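Local coordinates for protein probable ribosomal RNA small subunit methyltransferase (Thermus thermophilus, PDB 3DMH) that methylates the N2 amino group of a guanine in 16S ribosomal RNA, using S-adenosylmethionine as the methyl donor, at residues K211-S216 with A363-L368. Residues are numbered along the deposited sequence; the frame is centred on the assembly and turned at random.
With GMP (guanosine), chain E; SAM (S-adenosylmethionine), chain D.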
ATOM      1  N   LYS A 211       4.889 -15.539   5.351  1.00 20.98           N
ATOM      2  CA  LYS A 211       6.297 -15.851   5.656  1.00 22.34           C
ATOM      3  C   LYS A 211       7.150 -14.597   5.628  1.00 22.35           C
ATOM      4  O   LYS A 211       6.848 -13.657   4.904  1.00 22.59           O
ATOM      5  CB  LYS A 211       6.886 -16.874   4.681  1.00 22.77           C
ATOM      6  CG  LYS A 211       6.979 -16.400   3.240  1.00 24.76           C
ATOM      7  CD  LYS A 211       7.223 -17.596   2.314  1.00 28.43           C
ATOM      8  CE  LYS A 211       7.646 -17.152   0.918  1.00 30.51           C
ATOM      9  NZ  LYS A 211       6.578 -16.369   0.246  1.00 33.24           N
ATOM     10  N   VAL A 212       8.231 -14.603   6.404  1.00 22.85           N
ATOM     11  CA  VAL A 212       9.159 -13.480   6.417  1.00 22.61           C
ATOM     12  C   VAL A 212       9.979 -13.460   5.122  1.00 21.83           C
ATOM     13  O   VAL A 212      10.570 -14.482   4.731  1.00 22.12           O
ATOM     14  CB  VAL A 212      10.070 -13.530   7.667  1.00 23.65           C
ATOM     15  CG1 VAL A 212      11.062 -12.388   7.652  1.00 22.47           C
ATOM     16  CG2 VAL A 212       9.226 -13.441   8.936  1.00 24.46           C
ATOM     17  N   ASP A 213       9.979 -12.302   4.446  1.00 21.51           N
ATOM     18  CA  ASP A 213      10.817 -12.095   3.261  1.00 20.92           C
ATOM     19  C   ASP A 213      12.282 -12.417   3.600  1.00 19.86           C
ATOM     20  O   ASP A 213      12.837 -11.855   4.541  1.00 19.57           O
ATOM     21  CB  ASP A 213      10.676 -10.631   2.786  1.00 21.55           C
ATOM     22  CG  ASP A 213      11.487 -10.316   1.517  1.00 23.03           C
ATOM     23  OD1 ASP A 213      12.263 -11.157   1.029  1.00 25.34           O
ATOM     24  OD2 ASP A 213      11.336  -9.185   1.003  1.00 24.14           O
ATOM     25  N   PRO A 214      12.905 -13.351   2.852  1.00 19.93           N
ATOM     26  CA  PRO A 214      14.335 -13.614   3.061  1.00 20.36           C
ATOM     27  C   PRO A 214      15.196 -12.337   3.017  1.00 20.29           C
ATOM     28  O   PRO A 214      16.211 -12.263   3.710  1.00 20.92           O
ATOM     29  CB  PRO A 214      14.686 -14.561   1.908  1.00 20.28           C
ATOM     30  CG  PRO A 214      13.363 -15.275   1.611  1.00 21.23           C
ATOM     31  CD  PRO A 214      12.326 -14.202   1.796  1.00 20.14           C
ATOM     32  N   ALA A 215      14.788 -11.329   2.242  1.00 19.98           N
ATOM     33  CA  ALA A 215      15.540 -10.077   2.182  1.00 19.26           C
ATOM     34  C   ALA A 215      15.529  -9.356   3.532  1.00 19.77           C
ATOM     35  O   ALA A 215      16.544  -8.779   3.956  1.00 19.99           O
ATOM     36  CB  ALA A 215      14.981  -9.159   1.082  1.00 19.10           C
ATOM     37  N   SER A 216      14.366  -9.365   4.184  1.00 19.56           N
ATOM     38  CA  SER A 216      14.214  -8.754   5.507  1.00 20.24           C
ATOM     39  C   SER A 216      15.090  -9.473   6.545  1.00 20.79           C
ATOM     40  O   SER A 216      15.763  -8.825   7.358  1.00 20.68           O
ATOM     41  CB  SER A 216      12.744  -8.781   5.926  1.00 19.67           C
ATOM     42  OG  SER A 216      11.924  -8.136   4.965  1.00 22.80           O
ATOM     43  N   ALA A 363      24.119 -11.692  -2.091  1.00 24.65           N
ATOM     44  CA  ALA A 363      23.846 -13.027  -2.601  1.00 25.06           C
ATOM     45  C   ALA A 363      22.484 -13.001  -3.288  1.00 24.80           C
ATOM     46  O   ALA A 363      22.364 -12.435  -4.371  1.00 24.82           O
ATOM     47  CB  ALA A 363      23.908 -14.071  -1.484  1.00 25.24           C
ATOM     48  N   GLU A 364      21.454 -13.585  -2.677  1.00 25.13           N
ATOM     49  CA  GLU A 364      20.132 -13.532  -3.294  1.00 25.68           C
ATOM     50  C   GLU A 364      19.648 -12.086  -3.291  1.00 23.91           C
ATOM     51  O   GLU A 364      18.945 -11.655  -4.204  1.00 23.45           O
ATOM     52  CB  GLU A 364      19.115 -14.440  -2.593  1.00 25.77           C
ATOM     53  CG  GLU A 364      17.853 -14.672  -3.449  1.00 28.85           C
ATOM     54  CD  GLU A 364      16.827 -15.634  -2.838  1.00 29.61           C
ATOM     55  OE1 GLU A 364      16.713 -15.723  -1.588  1.00 34.72           O
ATOM     56  OE2 GLU A 364      16.111 -16.289  -3.633  1.00 34.06           O
ATOM     57  N   TYR A 365      20.046 -11.355  -2.251  1.00 23.31           N
ATOM     58  CA  TYR A 365      19.790  -9.920  -2.138  1.00 22.24           C
ATOM     59  C   TYR A 365      21.064  -9.211  -1.718  1.00 21.56           C
ATOM     60  O   TYR A 365      22.047  -9.848  -1.310  1.00 20.35           O
ATOM     61  CB  TYR A 365      18.692  -9.627  -1.105  1.00 22.94           C
ATOM     62  CG  TYR A 365      17.465 -10.457  -1.329  1.00 24.22           C
ATOM     63  CD1 TYR A 365      16.435 -10.005  -2.159  1.00 25.17           C
ATOM     64  CD2 TYR A 365      17.347 -11.712  -0.743  1.00 25.52           C
ATOM     65  CE1 TYR A 365      15.317 -10.803  -2.390  1.00 26.78           C
ATOM     66  CE2 TYR A 365      16.244 -12.498  -0.958  1.00 26.26           C
ATOM     67  CZ  TYR A 365      15.239 -12.047  -1.779  1.00 25.16           C
ATOM     68  OH  TYR A 365      14.145 -12.847  -1.964  1.00 26.75           O
ATOM     69  N   LYS A 366      21.064  -7.893  -1.849  1.00 20.86           N
ATOM     70  CA  LYS A 366      22.151  -7.092  -1.305  1.00 20.99           C
ATOM     71  C   LYS A 366      21.685  -6.177  -0.185  1.00 20.59           C
ATOM     72  O   LYS A 366      20.588  -5.615  -0.238  1.00 19.66           O
ATOM     73  CB  LYS A 366      22.896  -6.308  -2.399  1.00 21.91           C
ATOM     74  CG  LYS A 366      22.124  -5.214  -3.057  1.00 22.40           C
ATOM     75  CD  LYS A 366      22.962  -4.564  -4.131  1.00 21.98           C
ATOM     76  CE  LYS A 366      22.119  -3.577  -4.922  1.00 22.01           C
ATOM     77  NZ  LYS A 366      22.736  -3.291  -6.249  1.00 20.12           N
ATOM     78  N   VAL A 367      22.528  -6.075   0.837  1.00 19.40           N
ATOM     79  CA  VAL A 367      22.310  -5.144   1.929  1.00 20.39           C
ATOM     80  C   VAL A 367      23.348  -4.046   1.811  1.00 19.98           C
ATOM     81  O   VAL A 367      24.569  -4.293   1.876  1.00 20.05           O
ATOM     82  CB  VAL A 367      22.391  -5.825   3.314  1.00 20.15           C
ATOM     83  CG1 VAL A 367      22.136  -4.808   4.419  1.00 21.06           C
ATOM     84  CG2 VAL A 367      21.393  -6.985   3.406  1.00 21.08           C
ATOM     85  N   LEU A 368      22.850  -2.832   1.602  1.00 19.80           N
ATOM     86  CA  LEU A 368      23.699  -1.654   1.556  1.00 19.99           C
ATOM     87  C   LEU A 368      23.611  -0.897   2.872  1.00 20.96           C
ATOM     88  O   LEU A 368      22.593  -0.961   3.575  1.00 20.54           O
ATOM     89  CB  LEU A 368      23.312  -0.752   0.381  1.00 20.43           C
ATOM     90  CG  LEU A 368      23.401  -1.399  -1.011  1.00 20.59           C
ATOM     91  CD1 LEU A 368      22.958  -0.417  -2.081  1.00 21.76           C
ATOM     92  CD2 LEU A 368      24.793  -1.926  -1.325  1.00 22.13           C
TER
HETATM   93  C4' GMP E 385      12.584 -13.248  -5.152  1.00 35.04           C
HETATM   94  O4' GMP E 385      12.955 -11.928  -4.736  1.00 34.35           O
HETATM   95  C3' GMP E 385      11.205 -13.125  -5.780  1.00 35.10           C
HETATM   96  O3' GMP E 385      10.243 -13.481  -4.778  1.00 37.19           O
HETATM   97  C2' GMP E 385      11.080 -11.646  -6.101  1.00 33.44           C
HETATM   98  O2' GMP E 385       9.720 -11.213  -6.064  1.00 35.73           O
HETATM   99  C1' GMP E 385      11.887 -11.009  -4.983  1.00 30.01           C
HETATM  100  N9  GMP E 385      12.499  -9.700  -5.294  1.00 28.75           N
HETATM  101  C8  GMP E 385      12.940  -9.242  -6.477  1.00 27.39           C
HETATM  102  N7  GMP E 385      13.465  -7.994  -6.359  1.00 28.28           N
HETATM  103  C5  GMP E 385      13.382  -7.644  -5.056  1.00 27.09           C
HETATM  104  C6  GMP E 385      13.742  -6.465  -4.226  1.00 27.64           C
HETATM  105  O6  GMP E 385      14.288  -5.463  -4.734  1.00 26.21           O
HETATM  106  N1  GMP E 385      13.461  -6.518  -2.911  1.00 26.73           N
HETATM  107  C2  GMP E 385      12.872  -7.589  -2.324  1.00 27.53           C
HETATM  108  N2  GMP E 385      12.605  -7.597  -0.996  1.00 26.43           N
HETATM  109  N3  GMP E 385      12.516  -8.702  -3.024  1.00 26.36           N
HETATM  110  C4  GMP E 385      12.748  -8.776  -4.359  1.00 27.70           C
HETATM  111  N   SAM D 384       9.270  -3.854   5.913  1.00 16.82           N
HETATM  112  CA  SAM D 384       8.347  -4.961   5.485  1.00 17.87           C
HETATM  113  C   SAM D 384       9.141  -6.244   5.365  1.00 18.59           C
HETATM  114  O   SAM D 384      10.374  -6.125   5.384  1.00 19.76           O
HETATM  115  OXT SAM D 384       8.548  -7.325   5.219  1.00 19.44           O
HETATM  116  CB  SAM D 384       7.703  -4.658   4.130  1.00 17.79           C
HETATM  117  CG  SAM D 384       8.672  -4.455   2.963  1.00 17.65           C
HETATM  118  SD  SAM D 384       7.781  -4.226   1.390  1.00 19.20           S
HETATM  119  CE  SAM D 384       9.053  -4.691   0.180  1.00 19.57           C
HETATM  120  C5' SAM D 384       7.718  -2.430   1.120  1.00 17.16           C
HETATM  121  C4' SAM D 384       6.651  -1.755   1.965  1.00 15.33           C
HETATM  122  O4' SAM D 384       6.665  -0.389   1.556  1.00 13.93           O
HETATM  123  C3' SAM D 384       5.227  -2.295   1.768  1.00 14.02           C
HETATM  124  O3' SAM D 384       4.636  -2.683   3.001  1.00 13.83           O
HETATM  125  C2' SAM D 384       4.498  -1.124   1.101  1.00 13.48           C
HETATM  126  O2' SAM D 384       3.111  -1.045   1.364  1.00 14.54           O
HETATM  127  C1' SAM D 384       5.320   0.033   1.663  1.00 13.93           C
HETATM  128  N9  SAM D 384       5.111   1.256   0.911  1.00 11.94           N
HETATM  129  C8  SAM D 384       4.832   1.415  -0.444  1.00 13.52           C
HETATM  130  N7  SAM D 384       4.745   2.738  -0.726  1.00 12.59           N
HETATM  131  C5  SAM D 384       4.948   3.425   0.453  1.00 11.05           C
HETATM  132  C6  SAM D 384       4.934   4.783   0.791  1.00 11.86           C
HETATM  133  N6  SAM D 384       4.663   5.726  -0.121  1.00 12.42           N
HETATM  134  N1  SAM D 384       5.188   5.122   2.100  1.00 12.34           N
HETATM  135  C2  SAM D 384       5.437   4.168   3.061  1.00 12.71           C
HETATM  136  N3  SAM D 384       5.400   2.810   2.765  1.00 12.22           N
HETATM  137  C4  SAM D 384       5.173   2.479   1.474  1.00 11.34           C
HETATM  138  O   HOH W   1      11.932 -11.181  -1.708  1.00 28.08           O
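Tyr365 lays one face of its ring on the methyl group of Ala215: Ala215 CB stands 3.6 Å from the ring centroid, only 11° off the normal, which defines a CH-pi contact. From CB outward, CG is anti to the carbonyl carbon (chi1 -50°), which sets it over Ala215, 3.7 Å from CB; CD1 also lies against that methyl. CD2 meets Ala215 CA, while CE2 reaches Ala215 N and, at 3.9 Å, Pro214 CB, which approaches obliquely. At the ring's edge, CE1 lies near guanosine N3 and O4', CZ also faces O4', and guanosine C4 lies in the ring plane; Tyr365 OH comes to 3.2 Å from O4'. Water 1 is hydrogen-bonded to both Tyr365 OH (2.8 Å) and Asp213 OD1. The contact joins the first turn of helix 214-227 to the entry of strand 366-371, the antiparallel strand of the Rossmann-like methyltransferase sheet. Asp213 is the N-cap of that helix: its OD1 accepts from Ala215 N (2.8 Å, 161°), met from above the carboxylate plane. Its OD2 takes a hydrogen bond from guanosine N2, the nitrogen that receives the methyl group in the reaction, at 2.9 Å, and another from Asn305. An alanine in place of Tyr365 would probably leave the Ala215 methyl without its aromatic cover and water 1 without its hydroxyl partner. One residue after Ala215, Ser216 OG donates to carboxylate atom O of S-adenosylmethionine at 2.6 Å.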